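Local coordinates for protein ArsR family transcriptional regulator (Staphylococcus aureus, PDB 6CDB) that probably represses transcription as a zinc-responsive, dimeric winged-helix DNA-binding regulator of the ArsR family, at residues R28-E33 with L49-S54. The protein carries 1 engineered substitution. Sequence-based numbering, arbitrary orientation.
Sequences RIRIME and LNLSQS
The carbonyl O of L49 is gripped by both terminal nitrogens of R30 and by a water, at the end of helix 42-49, where the chain enters the turn of the helix-turn-helix motif. NH1 lies 3.1 Å from L49 O, in the carbonyl plane and on a lone pair. NH2, 3.2 Å from L49 O, is tilted 21° from that plane. Both bonds are bent, with N-H...O angles near 140°, as expected when one oxygen faces the end of a guanidinium. They tie helix 26-37 to the start of the turn. The water donates to L49 O and accepts from R30 NH2 at 2.7 Å, closing a small ring. The R30 chain bends at chi2 and chi3, which lays the guanidinium alongside L49, whose CB covers one of its faces, 3.7 Å from NH1. L51 CD2 approaches NH2 obliquely. N27 OD1 also accepts from NH2, so NH2 has three acceptors for two hydrogens and one N-H is probably shared. N50, with positive phi, is the first residue past helix 42-49, and S52 OG caps the recognition helix 53-65 by bonding N55 N. Next along helix 26-37, I31 touches I45 and L60 on the two helices of the motif, while L13 of the second subunit packs on R30. I31 CG1 meets L49 CD1 at 3.7 Å, the side chains crossing nearly at a right angle.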
loop_
_atom_site.group_PDB
_atom_site.type_symbol
_atom_site.label_atom_id
_atom_site.label_comp_id
_atom_site.label_asym_id
_atom_site.label_seq_id
_atom_site.Cartn_x
_atom_site.Cartn_y
_atom_site.Cartn_z
ATOM N N ARG A 28 -9.347 -8.582 0.211
ATOM C CA ARG A 28 -9.502 -7.141 0.398
ATOM C C ARG A 28 -8.976 -6.371 -0.805
ATOM O O ARG A 28 -9.560 -5.362 -1.198
ATOM C CB ARG A 28 -8.793 -6.676 1.670
ATOM C CG ARG A 28 -9.514 -7.069 2.940
ATOM C CD ARG A 28 -8.963 -6.327 4.149
ATOM N NE ARG A 28 -9.335 -7.063 5.346
ATOM C CZ ARG A 28 -8.473 -7.665 6.149
ATOM N NH1 ARG A 28 -7.164 -7.561 5.928
ATOM N NH2 ARG A 28 -8.931 -8.343 7.197
ATOM N N ILE A 29 -7.875 -6.830 -1.401
ATOM C CA ILE A 29 -7.400 -6.212 -2.634
ATOM C C ILE A 29 -8.424 -6.391 -3.755
ATOM O O ILE A 29 -8.636 -5.485 -4.571
ATOM C CB ILE A 29 -6.022 -6.783 -3.011
ATOM C CG1 ILE A 29 -4.951 -6.246 -2.046
ATOM C CG2 ILE A 29 -5.665 -6.450 -4.460
ATOM C CD1 ILE A 29 -4.943 -4.707 -1.941
ATOM N N ARG A 30 -9.086 -7.550 -3.809
ATOM C CA ARG A 30 -10.087 -7.755 -4.856
ATOM C C ARG A 30 -11.281 -6.830 -4.663
ATOM O O ARG A 30 -11.812 -6.255 -5.633
ATOM C CB ARG A 30 -10.537 -9.220 -4.882
ATOM C CG ARG A 30 -9.516 -10.173 -5.488
ATOM C CD ARG A 30 -10.239 -11.327 -6.166
ATOM N NE ARG A 30 -10.914 -12.165 -5.188
ATOM C CZ ARG A 30 -12.040 -12.846 -5.403
ATOM N NH1 ARG A 30 -12.670 -12.799 -6.581
ATOM N NH2 ARG A 30 -12.539 -13.573 -4.419
ATOM N N ILE A 31 -11.722 -6.676 -3.418
ATOM C CA ILE A 31 -12.794 -5.730 -3.121
ATOM C C ILE A 31 -12.373 -4.316 -3.516
ATOM O O ILE A 31 -13.133 -3.577 -4.160
ATOM C CB ILE A 31 -13.170 -5.809 -1.632
ATOM C CG1 ILE A 31 -13.752 -7.193 -1.294
ATOM C CG2 ILE A 31 -14.119 -4.668 -1.252
ATOM C CD1 ILE A 31 -13.982 -7.406 0.189
ATOM N N MET A 32 -11.152 -3.916 -3.130
ATOM C CA MET A 32 -10.704 -2.552 -3.404
ATOM C C MET A 32 -10.573 -2.299 -4.897
ATOM O O MET A 32 -10.888 -1.206 -5.372
ATOM C CB MET A 32 -9.368 -2.276 -2.720
ATOM C CG MET A 32 -9.396 -2.298 -1.197
ATOM S SD MET A 32 -10.169 -0.863 -0.454
ATOM C CE MET A 32 -8.810 0.306 -0.620
ATOM N N GLU A 33 -10.074 -3.278 -5.650
ATOM C CA GLU A 33 -9.964 -3.090 -7.091
ATOM C C GLU A 33 -11.351 -2.964 -7.727
ATOM O O GLU A 33 -11.573 -2.093 -8.585
ATOM C CB GLU A 33 -9.157 -4.240 -7.694
ATOM C CG GLU A 33 -8.679 -4.014 -9.123
ATOM C CD GLU A 33 -9.700 -4.443 -10.156
ATOM O OE1 GLU A 33 -10.524 -5.323 -9.833
ATOM O OE2 GLU A 33 -9.684 -3.894 -11.276
ATOM N N LEU A 49 -17.489 -11.087 -6.817
ATOM C CA LEU A 49 -16.248 -11.737 -6.392
ATOM C C LEU A 49 -16.449 -13.170 -5.902
ATOM O O LEU A 49 -15.464 -13.859 -5.636
ATOM C CB LEU A 49 -15.559 -10.909 -5.288
ATOM C CG LEU A 49 -15.237 -9.467 -5.685
ATOM C CD1 LEU A 49 -14.621 -8.691 -4.522
ATOM C CD2 LEU A 49 -14.308 -9.442 -6.898
ATOM N N ASN A 50 -17.690 -13.636 -5.801
ATOM C CA ASN A 50 -17.998 -14.951 -5.239
ATOM C C ASN A 50 -17.469 -15.062 -3.809
ATOM O O ASN A 50 -16.721 -15.980 -3.451
ATOM C CB ASN A 50 -17.477 -16.087 -6.122
ATOM C CG ASN A 50 -18.157 -17.409 -5.812
ATOM O OD1 ASN A 50 -17.507 -18.419 -5.541
ATOM N ND2 ASN A 50 -19.480 -17.395 -5.817
ATOM N N LEU A 51 -17.871 -14.094 -2.992
ATOM C CA LEU A 51 -17.599 -14.043 -1.567
ATOM C C LEU A 51 -18.931 -13.871 -0.852
ATOM O O LEU A 51 -19.852 -13.250 -1.387
ATOM C CB LEU A 51 -16.643 -12.879 -1.226
ATOM C CG LEU A 51 -15.289 -12.936 -1.939
ATOM C CD1 LEU A 51 -14.491 -11.634 -1.774
ATOM C CD2 LEU A 51 -14.493 -14.158 -1.420
ATOM N N SER A 52 -19.054 -14.444 0.336
ATOM C CA SER A 52 -20.318 -14.320 1.044
ATOM C C SER A 52 -20.557 -12.871 1.459
ATOM O O SER A 52 -19.625 -12.076 1.600
ATOM C CB SER A 52 -20.341 -15.231 2.270
ATOM O OG SER A 52 -19.570 -14.686 3.318
ATOM N N GLN A 53 -21.832 -12.517 1.637
ATOM C CA GLN A 53 -22.145 -11.163 2.082
ATOM C C GLN A 53 -21.595 -10.899 3.480
ATOM O O GLN A 53 -21.121 -9.794 3.762
ATOM C CB GLN A 53 -23.655 -10.914 2.033
ATOM C CG GLN A 53 -24.227 -10.936 0.617
ATOM C CD GLN A 53 -25.476 -10.077 0.457
ATOM O OE1 GLN A 53 -25.698 -9.122 1.209
ATOM N NE2 GLN A 53 -26.293 -10.409 -0.537
ATOM N N SER A 54 -21.661 -11.899 4.370
ATOM C CA SER A 54 -21.055 -11.789 5.697
ATOM C C SER A 54 -19.597 -11.360 5.613
ATOM O O SER A 54 -19.166 -10.412 6.281
ATOM C CB SER A 54 -21.149 -13.133 6.428
ATOM O OG SER A 54 -22.454 -13.361 6.901
HETATM O O HOH W 1 -13.899 -15.946 -4.412
#